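Local coordinates for protein probable glutathione S-transferase GSTU1 (Oryza sativa, PDB 1OYJ) that conjugates reduced glutathione to a wide range of hydrophobic electrophiles of internal and external origin, as a tau-family glutathione transferase, at residues Thr143-Leu148 with Ala191-Ala196; Asp150-Gly155 with Ala198-Arg203. All coordinates share one frame; numbering follows the deposited sequence.

Contact 1 of 2, residues Thr143-Leu148 with Ala191-Ala196; sequences TLEAEL and APRLAA
Glu145, near the end of helix 127-148, reaches across to the first turn of helix 192-201, where its carboxylate meets Ala191, Pro192 and Arg193. Its CG stands anti to the backbone N (chi1 -162°), and the extended chain beyond it brings the carboxylate to the helix start. OE1 lies 3.0 Å from Arg193 N, a hydrogen bond with an N-H...O angle of 157° that approaches the oxygen on its anti side. Pro192 packs CD against the same oxygen at 3.2 Å, while the methyl CB of Ala191, the N-cap residue, rests 3.7 Å from Glu145 CD. The Arg193 chain bends back at chi3 (-79°), and its guanidinium stacks almost parallel over the carboxylate. NH1 is 3.5 Å from OE1, which lies above the guanidinium face, offset toward its rim, so the salt bridge rests on charge and not on a directed N-H. NH2 adds a weak bond to Glu145 O (3.3 Å), but its stronger partner is Gly149 O just beyond the helix. Elsewhere in the interface, Leu144 CB and Leu194 CD1 make apolar contact at 4.3 Å. An alanine in place of Glu145 would probably leave Arg193 N without its acceptor and the guanidinium without its stacked, opposite charge. A magnesium ion sits about 4 Å from the Glu145 side chain at nearest atoms. One carboxylate thus serves a backbone N-H in the first turn of a helix and an arginine charge together, an arrangement likely to be reinforced by the helix dipole.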
loop_
_atom_site.group_PDB
_atom_site.type_symbol
_atom_site.label_atom_id
_atom_site.label_comp_id
_atom_site.label_asym_id
_atom_site.label_seq_id
_atom_site.Cartn_x
_atom_site.Cartn_y
_atom_site.Cartn_z
ATOM N N THR A 143 -15.210 -7.657 9.774
ATOM C CA THR A 143 -15.121 -7.076 8.445
ATOM C C THR A 143 -14.393 -8.024 7.458
ATOM O O THR A 143 -14.919 -8.278 6.331
ATOM C CB THR A 143 -14.355 -5.703 8.489
ATOM O OG1 THR A 143 -15.099 -4.803 9.283
ATOM C CG2 THR A 143 -14.231 -5.104 7.101
ATOM N N LEU A 144 -13.309 -8.642 7.931
ATOM C CA LEU A 144 -12.597 -9.647 7.147
ATOM C C LEU A 144 -13.523 -10.833 6.874
ATOM O O LEU A 144 -13.640 -11.402 5.716
ATOM C CB LEU A 144 -11.261 -10.055 7.760
ATOM C CG LEU A 144 -10.273 -8.886 7.650
ATOM C CD1 LEU A 144 -9.174 -9.048 8.666
ATOM C CD2 LEU A 144 -9.758 -8.695 6.154
ATOM N N GLU A 145 -14.206 -11.236 7.935
ATOM C CA GLU A 145 -15.114 -12.355 7.791
ATOM C C GLU A 145 -16.151 -12.111 6.709
ATOM O O GLU A 145 -16.489 -13.055 5.889
ATOM C CB GLU A 145 -15.801 -12.698 9.151
ATOM C CG GLU A 145 -16.439 -14.062 9.272
ATOM C CD GLU A 145 -17.502 -14.188 10.434
ATOM O OE1 GLU A 145 -17.818 -15.347 10.841
ATOM O OE2 GLU A 145 -18.072 -13.137 10.895
ATOM N N ALA A 146 -16.741 -10.920 6.768
ATOM C CA ALA A 146 -17.748 -10.501 5.797
ATOM C C ALA A 146 -17.226 -10.598 4.373
ATOM O O ALA A 146 -17.926 -11.074 3.488
ATOM C CB ALA A 146 -18.251 -9.064 6.101
ATOM N N GLU A 147 -15.976 -10.198 4.166
ATOM C CA GLU A 147 -15.423 -10.284 2.834
ATOM C C GLU A 147 -15.165 -11.729 2.379
ATOM O O GLU A 147 -15.369 -12.065 1.183
ATOM C CB GLU A 147 -14.132 -9.443 2.783
ATOM C CG GLU A 147 -13.312 -9.628 1.525
ATOM C CD GLU A 147 -14.064 -9.283 0.242
ATOM O OE1 GLU A 147 -15.035 -8.468 0.293
ATOM O OE2 GLU A 147 -13.561 -9.763 -0.782
ATOM N N LEU A 148 -14.709 -12.577 3.283
ATOM C CA LEU A 148 -14.537 -13.987 2.990
ATOM C C LEU A 148 -15.856 -14.691 2.579
ATOM O O LEU A 148 -15.872 -15.577 1.708
ATOM C CB LEU A 148 -13.957 -14.721 4.195
ATOM C CG LEU A 148 -13.646 -16.182 4.062
ATOM C CD1 LEU A 148 -12.666 -16.464 2.867
ATOM C CD2 LEU A 148 -13.202 -16.879 5.309
ATOM N N ALA A 191 -16.185 -14.121 15.068
ATOM C CA ALA A 191 -16.088 -14.341 13.609
ATOM C C ALA A 191 -15.763 -15.807 13.235
ATOM O O ALA A 191 -14.684 -16.136 12.724
ATOM C CB ALA A 191 -15.054 -13.421 13.058
ATOM N N PRO A 192 -16.706 -16.705 13.510
ATOM C CA PRO A 192 -16.494 -18.151 13.373
ATOM C C PRO A 192 -15.958 -18.577 11.990
ATOM O O PRO A 192 -15.115 -19.443 11.903
ATOM C CB PRO A 192 -17.936 -18.799 13.637
ATOM C CG PRO A 192 -18.889 -17.633 13.626
ATOM C CD PRO A 192 -18.089 -16.369 13.829
ATOM N N ARG A 193 -16.393 -17.946 10.931
ATOM C CA ARG A 193 -15.903 -18.309 9.611
ATOM C C ARG A 193 -14.456 -17.870 9.390
ATOM O O ARG A 193 -13.726 -18.558 8.666
ATOM C CB ARG A 193 -16.789 -17.793 8.487
ATOM C CG ARG A 193 -18.058 -18.633 8.279
ATOM C CD ARG A 193 -18.913 -18.041 7.250
ATOM N NE ARG A 193 -19.607 -16.942 7.894
ATOM C CZ ARG A 193 -19.507 -15.689 7.596
ATOM N NH1 ARG A 193 -20.172 -14.843 8.328
ATOM N NH2 ARG A 193 -18.747 -15.290 6.613
ATOM N N LEU A 194 -14.029 -16.813 10.079
ATOM C CA LEU A 194 -12.630 -16.443 9.966
ATOM C C LEU A 194 -11.757 -17.433 10.755
ATOM O O LEU A 194 -10.698 -17.839 10.310
ATOM C CB LEU A 194 -12.409 -15.032 10.459
ATOM C CG LEU A 194 -11.048 -14.435 10.186
ATOM C CD1 LEU A 194 -10.853 -14.248 8.621
ATOM C CD2 LEU A 194 -10.828 -13.136 10.890
ATOM N N ALA A 195 -12.275 -17.865 11.885
ATOM C CA ALA A 195 -11.596 -18.861 12.678
ATOM C C ALA A 195 -11.413 -20.202 11.916
ATOM O O ALA A 195 -10.372 -20.805 12.000
ATOM C CB ALA A 195 -12.362 -19.086 14.012
ATOM N N ALA A 196 -12.440 -20.591 11.150
ATOM C CA ALA A 196 -12.427 -21.797 10.356
ATOM C C ALA A 196 -11.412 -21.622 9.245
ATOM O O ALA A 196 -10.636 -22.538 8.984
ATOM C CB ALA A 196 -13.834 -22.038 9.734
#

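Contact 2 of 2, residues Asp150-Gly155 with Ala198-Arg203; sequences DREFFG and ARRCGR
In the all-helical C-terminal domain of the glutathione transferase fold, the loop that follows helix 127-148 lies beside the C-terminal part of helix 192-201, and Glu152 and Phe153 of the loop meet Arg200 and Cys201 of the helix. The principal polar link is made by Arg200, whose CG stands anti to the backbone N (chi1 173°) and whose chain then bends at chi3. Its NH1 donates to the backbone carbonyl Glu152 O at 2.7 Å, with an N-H...O angle of 157°. The donor lies in the carbonyl plane and uses a lone pair of the oxygen (C=O...N angle 122°), while that oxygen in turn sits at the edge of the guanidinium, near its plane. The bond is thus well directed at both partners and ties the loop backbone to the helix side chain. The Glu152 side chain crosses that of Arg200 obliquely and touches it through the aliphatic parts, Glu152 CG lying 3.1 Å from Arg200 CD, so short for two carbons that the exact value is doubtful. Its carboxylate is near the guanidinium without forming a salt bridge: OE2 is 4.5 Å from Arg200 NE and sits off the guanidinium plane. Inside the loop, Arg151 NE makes a weak bond to Phe153 O, and its NH2 forms a salt bridge with Glu147. Asp166 of helix 164-169 accepts from Phe154 N and Gly155 N, anchoring the following residues. On the buried side, Phe153 and Cys201 both also touch Leu162. The phenyl ring has its CZ 4.2 Å from Arg200 CG, and Cys201 approaches as a sulfur-aromatic contact at the ring edge, SG lying 5.3 Å from the ring centroid and 4.1 Å from Phe153 CE1.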
loop_
_atom_site.group_PDB
_atom_site.type_symbol
_atom_site.label_atom_id
_atom_site.label_comp_id
_atom_site.label_asym_id
_atom_site.label_seq_id
_atom_site.Cartn_x
_atom_site.Cartn_y
_atom_site.Cartn_z
ATOM N N ASP A 150 -18.616 -17.014 2.079
ATOM C CA ASP A 150 -18.795 -18.434 2.177
ATOM C C ASP A 150 -17.651 -19.146 1.468
ATOM O O ASP A 150 -17.663 -20.320 1.352
ATOM C CB ASP A 150 -20.145 -18.691 1.560
ATOM C CG ASP A 150 -20.607 -20.075 1.708
ATOM O OD1 ASP A 150 -21.209 -20.669 0.794
ATOM O OD2 ASP A 150 -20.422 -20.651 2.802
ATOM N N ARG A 151 -16.610 -18.416 1.052
ATOM C CA ARG A 151 -15.487 -19.033 0.329
ATOM C C ARG A 151 -14.505 -19.775 1.270
ATOM O O ARG A 151 -14.501 -19.577 2.480
ATOM C CB ARG A 151 -14.708 -17.949 -0.421
ATOM C CG ARG A 151 -15.638 -17.110 -1.302
ATOM C CD ARG A 151 -14.952 -15.975 -2.069
ATOM N NE ARG A 151 -14.102 -15.100 -1.283
ATOM C CZ ARG A 151 -14.068 -13.760 -1.402
ATOM N NH1 ARG A 151 -14.851 -13.139 -2.267
ATOM N NH2 ARG A 151 -13.277 -13.031 -0.654
ATOM N N GLU A 152 -13.773 -20.691 0.685
ATOM C CA GLU A 152 -12.779 -21.494 1.369
ATOM C C GLU A 152 -11.552 -20.557 1.591
ATOM O O GLU A 152 -11.009 -20.501 2.709
ATOM C CB GLU A 152 -12.377 -22.631 0.478
ATOM C CG GLU A 152 -11.568 -23.666 1.235
ATOM C CD GLU A 152 -11.048 -24.858 0.404
ATOM O OE1 GLU A 152 -11.156 -24.884 -0.846
ATOM O OE2 GLU A 152 -10.481 -25.773 1.037
ATOM N N PHE A 153 -11.251 -19.768 0.571
ATOM C CA PHE A 153 -10.135 -18.791 0.635
ATOM C C PHE A 153 -10.550 -17.389 0.164
ATOM O O PHE A 153 -11.484 -17.262 -0.632
ATOM C CB PHE A 153 -8.955 -19.243 -0.250
ATOM C CG PHE A 153 -8.274 -20.536 0.238
ATOM C CD1 PHE A 153 -7.378 -20.550 1.352
ATOM C CD2 PHE A 153 -8.553 -21.725 -0.409
ATOM C CE1 PHE A 153 -6.829 -21.747 1.741
ATOM C CE2 PHE A 153 -8.018 -22.891 0.001
ATOM C CZ PHE A 153 -7.150 -22.920 1.040
ATOM N N PHE A 154 -9.788 -16.359 0.604
ATOM C CA PHE A 154 -10.031 -15.016 0.137
ATOM C C PHE A 154 -9.858 -14.962 -1.324
ATOM O O PHE A 154 -10.604 -14.278 -1.960
ATOM C CB PHE A 154 -9.172 -13.928 0.832
ATOM C CG PHE A 154 -9.601 -13.669 2.249
ATOM C CD1 PHE A 154 -10.531 -12.703 2.553
ATOM C CD2 PHE A 154 -9.098 -14.419 3.241
ATOM C CE1 PHE A 154 -11.014 -12.507 3.800
ATOM C CE2 PHE A 154 -9.505 -14.225 4.540
ATOM C CZ PHE A 154 -10.523 -13.210 4.834
ATOM N N GLY A 155 -8.876 -15.626 -1.880
ATOM C CA GLY A 155 -8.792 -15.682 -3.338
ATOM C C GLY A 155 -10.104 -16.163 -4.011
ATOM O O GLY A 155 -10.877 -17.023 -3.451
ATOM N N ALA A 198 -8.789 -19.708 9.441
ATOM C CA ALA A 198 -7.459 -19.783 10.079
ATOM C C ALA A 198 -7.076 -21.270 10.319
ATOM O O ALA A 198 -5.965 -21.699 10.051
ATOM C CB ALA A 198 -7.424 -18.966 11.379
ATOM N N ARG A 199 -8.055 -22.113 10.694
ATOM C CA ARG A 199 -7.736 -23.545 10.949
ATOM C C ARG A 199 -7.357 -24.254 9.624
ATOM O O ARG A 199 -6.407 -25.037 9.553
ATOM C CB ARG A 199 -8.911 -24.278 11.617
ATOM C CG ARG A 199 -9.100 -23.957 13.049
ATOM C CD ARG A 199 -10.139 -24.789 13.746
ATOM N NE ARG A 199 -11.453 -24.809 13.096
ATOM C CZ ARG A 199 -12.434 -23.959 13.369
ATOM N NH1 ARG A 199 -12.253 -22.979 14.218
ATOM N NH2 ARG A 199 -13.599 -24.087 12.796
ATOM N N ARG A 200 -8.093 -23.960 8.560
ATOM C CA ARG A 200 -7.830 -24.531 7.210
ATOM C C ARG A 200 -6.394 -24.130 6.743
ATOM O O ARG A 200 -5.576 -24.938 6.411
ATOM C CB ARG A 200 -8.877 -23.923 6.263
ATOM C CG ARG A 200 -8.841 -24.158 4.726
ATOM C CD ARG A 200 -10.236 -23.673 4.016
ATOM N NE ARG A 200 -11.367 -23.780 4.925
ATOM C CZ ARG A 200 -12.163 -22.806 5.377
ATOM N NH1 ARG A 200 -12.163 -21.571 4.918
ATOM N NH2 ARG A 200 -13.102 -23.140 6.271
ATOM N N CYS A 201 -6.112 -22.835 6.796
ATOM C CA CYS A 201 -4.806 -22.370 6.432
ATOM C C CYS A 201 -3.712 -23.072 7.280
ATOM O O CYS A 201 -2.628 -23.377 6.770
ATOM C CB CYS A 201 -4.713 -20.856 6.521
ATOM S SG CYS A 201 -5.721 -20.000 5.243
ATOM N N GLY A 202 -4.032 -23.326 8.534
ATOM C CA GLY A 202 -3.073 -23.842 9.474
ATOM C C GLY A 202 -2.612 -25.262 9.168
ATOM O O GLY A 202 -1.705 -25.773 9.815
ATOM N N ARG A 203 -3.294 -25.924 8.235
ATOM C CA ARG A 203 -2.959 -27.264 7.837
ATOM C C ARG A 203 -2.077 -27.308 6.598
ATOM O O ARG A 203 -1.541 -28.353 6.148
ATOM C CB ARG A 203 -4.296 -28.058 7.599
ATOM C CG ARG A 203 -5.203 -28.277 8.905
ATOM C CD ARG A 203 -6.777 -28.484 8.684
ATOM N NE ARG A 203 -7.561 -28.617 9.927
ATOM C CZ ARG A 203 -8.781 -28.058 10.149
ATOM N NH1 ARG A 203 -9.382 -27.361 9.229
ATOM N NH2 ARG A 203 -9.426 -28.236 11.305
#

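How the contacts relate
Both contacts use helix 192-201, contact 1 at its start and contact 2 near its other end, with centres about 10 Å apart. Contact 1 is largely buried and joins two helices, whereas contact 2 is partly buried and joins a loop to a helix. The chemistry differs accordingly: contact 1 rests on a carboxylate that takes a backbone N-H and stacks on a guanidinium, contact 2 on one strong guanidinium bond to a loop carbonyl, with a sulfur at the edge of an aromatic ring on its buried side. Phe154 links them, its CE1 lying 3.4 Å from Leu144 O and its CZ 3.9 Å from Leu194 CD1. Leu148 likewise packs on the Phe153-Phe154 backbone.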